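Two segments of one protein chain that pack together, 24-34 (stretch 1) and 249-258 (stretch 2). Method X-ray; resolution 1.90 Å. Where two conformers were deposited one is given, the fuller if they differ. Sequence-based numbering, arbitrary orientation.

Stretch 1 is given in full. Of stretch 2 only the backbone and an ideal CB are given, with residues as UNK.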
# COMPACT_ATOMS: atom_id res chain seq x y z
N TYR A 24 9.09 22.22 -0.94
CA TYR A 24 8.64 20.90 -1.35
C TYR A 24 7.76 20.18 -0.30
O TYR A 24 6.75 19.57 -0.61
CB TYR A 24 9.85 20.02 -1.71
CG TYR A 24 10.77 20.65 -2.75
CD1 TYR A 24 10.31 20.90 -4.05
CD2 TYR A 24 12.08 21.03 -2.43
CE1 TYR A 24 11.15 21.50 -5.00
CE2 TYR A 24 12.92 21.60 -3.37
CZ TYR A 24 12.46 21.83 -4.66
OH TYR A 24 13.29 22.41 -5.59
N ILE A 25 8.21 20.26 0.94
CA ILE A 25 7.52 19.73 2.12
C ILE A 25 6.13 20.33 2.27
O ILE A 25 5.15 19.60 2.56
CB ILE A 25 8.39 19.99 3.37
CG1 ILE A 25 9.63 19.08 3.34
CG2 ILE A 25 7.63 19.83 4.66
CD1 ILE A 25 10.64 19.46 4.41
N THR A 26 6.03 21.64 2.12
CA THR A 26 4.77 22.32 2.29
C THR A 26 3.72 21.91 1.22
O THR A 26 2.53 21.74 1.52
CB THR A 26 4.98 23.86 2.26
OG1 THR A 26 5.83 24.23 3.36
CG2 THR A 26 3.68 24.58 2.44
N ILE A 27 4.18 21.83 -0.02
CA ILE A 27 3.37 21.39 -1.17
C ILE A 27 2.84 19.99 -0.91
O ILE A 27 1.63 19.74 -1.09
CB ILE A 27 4.19 21.45 -2.48
CG1 ILE A 27 4.34 22.91 -2.88
CG2 ILE A 27 3.51 20.68 -3.61
CD1 ILE A 27 5.31 23.13 -4.05
N ILE A 28 3.73 19.08 -0.48
CA ILE A 28 3.31 17.70 -0.22
C ILE A 28 2.19 17.71 0.85
O ILE A 28 1.12 17.16 0.62
CB ILE A 28 4.44 16.81 0.29
CG1 ILE A 28 5.49 16.57 -0.81
CG2 ILE A 28 3.90 15.47 0.77
CD1 ILE A 28 6.70 15.77 -0.40
N ALA A 29 2.43 18.38 1.97
CA ALA A 29 1.42 18.39 3.07
C ALA A 29 0.05 18.96 2.61
O ALA A 29 -1.00 18.40 2.87
CB ALA A 29 1.94 19.20 4.24
N PHE A 30 0.11 20.12 1.97
CA PHE A 30 -1.07 20.85 1.55
C PHE A 30 -1.85 20.05 0.52
O PHE A 30 -3.05 19.85 0.70
CB PHE A 30 -0.70 22.22 1.02
CG PHE A 30 -1.85 23.19 0.85
CD1 PHE A 30 -3.13 22.94 1.29
CD2 PHE A 30 -1.61 24.40 0.25
CE1 PHE A 30 -4.16 23.88 1.14
CE2 PHE A 30 -2.62 25.34 0.03
CZ PHE A 30 -3.91 25.09 0.51
N ALA A 31 -1.12 19.51 -0.46
CA ALA A 31 -1.73 18.73 -1.55
C ALA A 31 -2.37 17.46 -1.06
O ALA A 31 -3.41 17.05 -1.59
CB ALA A 31 -0.70 18.44 -2.64
N GLN A 32 -1.76 16.81 -0.06
CA GLN A 32 -2.36 15.58 0.50
C GLN A 32 -3.60 15.86 1.37
O GLN A 32 -4.57 15.13 1.28
CB GLN A 32 -1.33 14.78 1.33
CG GLN A 32 -0.18 14.25 0.51
CD GLN A 32 0.72 13.32 1.29
OE1 GLN A 32 1.11 13.64 2.43
NE2 GLN A 32 1.11 12.19 0.66
N TYR A 33 -3.53 16.88 2.23
CA TYR A 33 -4.64 17.25 3.06
C TYR A 33 -5.83 17.85 2.30
O TYR A 33 -6.99 17.61 2.66
CB TYR A 33 -4.18 18.19 4.18
CG TYR A 33 -3.53 17.44 5.36
CD1 TYR A 33 -4.21 16.41 6.02
CD2 TYR A 33 -2.30 17.80 5.84
CE1 TYR A 33 -3.64 15.76 7.11
CE2 TYR A 33 -1.71 17.15 6.92
CZ TYR A 33 -2.39 16.14 7.54
OH TYR A 33 -1.81 15.51 8.62
N VAL A 34 -5.55 18.64 1.27
CA VAL A 34 -6.58 19.42 0.55
C VAL A 34 -6.33 19.15 -0.93
O VAL A 34 -5.64 19.91 -1.65
CB VAL A 34 -6.54 20.94 0.88
CG1 VAL A 34 -7.77 21.62 0.30
CG2 VAL A 34 -6.50 21.20 2.39
N UNK A 249 1.50 8.24 9.41
CA UNK A 249 0.10 7.86 9.13
C UNK A 249 -0.87 9.03 9.29
O UNK A 249 -1.86 9.13 8.53
CB UNK A 249 -0.33 6.72 10.06
N UNK A 250 -0.59 9.90 10.26
CA UNK A 250 -1.33 11.12 10.42
C UNK A 250 -1.27 12.04 9.20
O UNK A 250 -2.25 12.71 8.87
CB UNK A 250 -0.81 11.86 11.65
N UNK A 251 -0.12 12.08 8.55
CA UNK A 251 0.14 13.00 7.49
C UNK A 251 1.00 14.20 7.90
O UNK A 251 1.12 15.11 7.14
CB UNK A 251 -1.19 13.49 6.92
N UNK A 252 1.60 14.16 9.09
CA UNK A 252 2.42 15.23 9.57
C UNK A 252 3.80 15.10 8.87
O UNK A 252 4.69 14.36 9.34
CB UNK A 252 2.54 15.19 11.10
N UNK A 253 3.98 15.82 7.78
CA UNK A 253 5.17 15.63 6.90
C UNK A 253 6.50 15.93 7.60
O UNK A 253 7.44 15.15 7.48
CB UNK A 253 5.05 16.53 5.67
N UNK A 254 6.55 17.02 8.35
CA UNK A 254 7.74 17.38 9.14
C UNK A 254 8.11 16.33 10.21
O UNK A 254 9.25 15.88 10.27
CB UNK A 254 7.51 18.73 9.82
N UNK A 255 7.14 15.95 11.02
CA UNK A 255 7.37 14.93 12.04
C UNK A 255 7.77 13.58 11.42
O UNK A 255 8.59 12.83 11.98
CB UNK A 255 6.11 14.76 12.90
N UNK A 256 7.16 13.26 10.29
CA UNK A 256 7.48 12.05 9.56
C UNK A 256 8.96 12.02 9.17
O UNK A 256 9.65 11.01 9.40
CB UNK A 256 6.60 11.94 8.32
N UNK A 257 9.42 13.11 8.54
CA UNK A 257 10.83 13.23 8.12
C UNK A 257 11.76 13.11 9.33
O UNK A 257 12.68 12.30 9.29
CB UNK A 257 11.07 14.56 7.40
N UNK A 258 11.47 13.86 10.39
CA UNK A 258 12.23 13.80 11.66
C UNK A 258 12.27 12.42 12.28
O UNK A 258 13.32 11.98 12.69
CB UNK A 258 11.63 14.78 12.67

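Position 249 lies in a helix that begins earlier in the chain. No atom of stretch 1 comes within 5.5 Å of its ideal CB, so this contact leaves the choice open. The residue is C249, covalently bonded elsewhere in the structure.

Position 250 ends that helix. Its CA-to-CB bond points sideways, and the ideal CB is 4.8 Å from Y33 OH. The backbone does the main work: Y33 OH donates a hydrogen bond to the carbonyl O of 250 at 2.8 Å, which any residue could accept. A long polar or charged side chain would suit the space beside the hydroxyl. The residue is E250. A water donates to both Y33 OH (3.0 Å) and E250 OE2 (2.8 Å), adding a second link.

Position 251 allows little choice. Its phi is positive, 102°, and a CB would be jammed against the carbonyl O of 250. The ideal CB would also clash with Y33 OH, only 2.7 Å away. Both facts call for glycine, and the residue is G251. Without a side chain, Y33 OH can approach G251 C to 3.2 Å. A water lies 2.9 Å from G251 O and 2.8 Å from Q32 OE1, within hydrogen-bonding reach of both.

Position 252 points away from stretch 1 and directly precedes a helix, with phi/psi of -79/95. Asp, Asn, Ser or Thr could cap the free backbone NH groups there. The residue is D252; D252 OD1 accepts from the backbone N of 255 at 3.2 Å, capping the helix.

Position 253 points toward stretch 1. Its ideal CB is 4.3 Å from both I25 CG2 and A29 CB, and 5.1 Å from I28 CG2. The small A29 leaves room for a compact apolar side chain, such as Val or Ile. The residue is V253, a knob among I25, I28, A29 and Q32. V253 CG2 reaches I25 CG2 at 3.5 Å and A29 CB at 3.6 Å, while V253 CG1 lies 4.0 Å from I28 CG2. Two conformers were deposited.

Position 254 points sideways, its ideal CB 5.3 Å from I25 CG2. Several apolar side chains could touch that methyl. The residue is V254, whose CG2 lies 4.0 Å from I25 CG2.

Positions 255 and 256 are out of reach, so many residues would serve. They are Q255 and C256, the latter covalently bonded elsewhere in the structure.

Position 257 points toward stretch 1, one helical turn after 253, but has nothing within 5.5 Å of its ideal CB. A longer apolar side chain, Leu, Ile or Met, could cross the gap to I25. The residue is I257; I257 CD1 meets I25 CD1 at 3.9 Å.

Position 258 is out of reach and open to many residues. It is R258.

Stretch 2, residues 249-258: CEGDVVQCIR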
# COMPACT_ATOMS: atom_id res chain seq x y z
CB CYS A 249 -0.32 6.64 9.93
SG CYS A 249 0.53 5.10 9.44
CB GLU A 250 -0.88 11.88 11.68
CG GLU A 250 -1.57 13.22 11.80
CD GLU A 250 -1.19 14.04 12.99
OE1 GLU A 250 -0.53 13.53 13.94
OE2 GLU A 250 -1.63 15.24 12.93
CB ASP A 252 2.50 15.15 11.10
CG ASP A 252 3.30 16.31 11.70
OD1 ASP A 252 4.13 16.96 11.02
OD2 ASP A 252 3.06 16.54 12.88
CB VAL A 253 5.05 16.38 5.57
CG1 VAL A 253 3.85 15.88 4.78
CG2 VAL A 253 4.95 17.90 5.78
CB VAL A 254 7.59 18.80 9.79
CG1 VAL A 254 8.77 19.12 10.68
CG2 VAL A 254 7.45 19.85 8.70
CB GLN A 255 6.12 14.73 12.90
CG GLN A 255 6.40 14.00 14.21
CD GLN A 255 7.39 14.77 15.09
OE1 GLN A 255 7.45 16.00 15.07
NE2 GLN A 255 8.23 14.05 15.79
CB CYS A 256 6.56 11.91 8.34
SG CYS A 256 6.71 10.40 7.35
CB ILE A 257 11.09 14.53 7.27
CG1 ILE A 257 10.46 14.40 5.90
CG2 ILE A 257 12.58 14.77 7.09
CD1 ILE A 257 10.18 15.71 5.20
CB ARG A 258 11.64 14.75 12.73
CG ARG A 258 11.93 16.22 12.46
CD ARG A 258 11.43 17.14 13.58
NE ARG A 258 11.64 18.55 13.22
CZ ARG A 258 10.94 19.60 13.67
NH1 ARG A 258 9.93 19.45 14.53
NH2 ARG A 258 11.25 20.81 13.25
O HOH W 1 -0.21 14.86 4.63
O HOH W 2 -3.53 15.84 11.01
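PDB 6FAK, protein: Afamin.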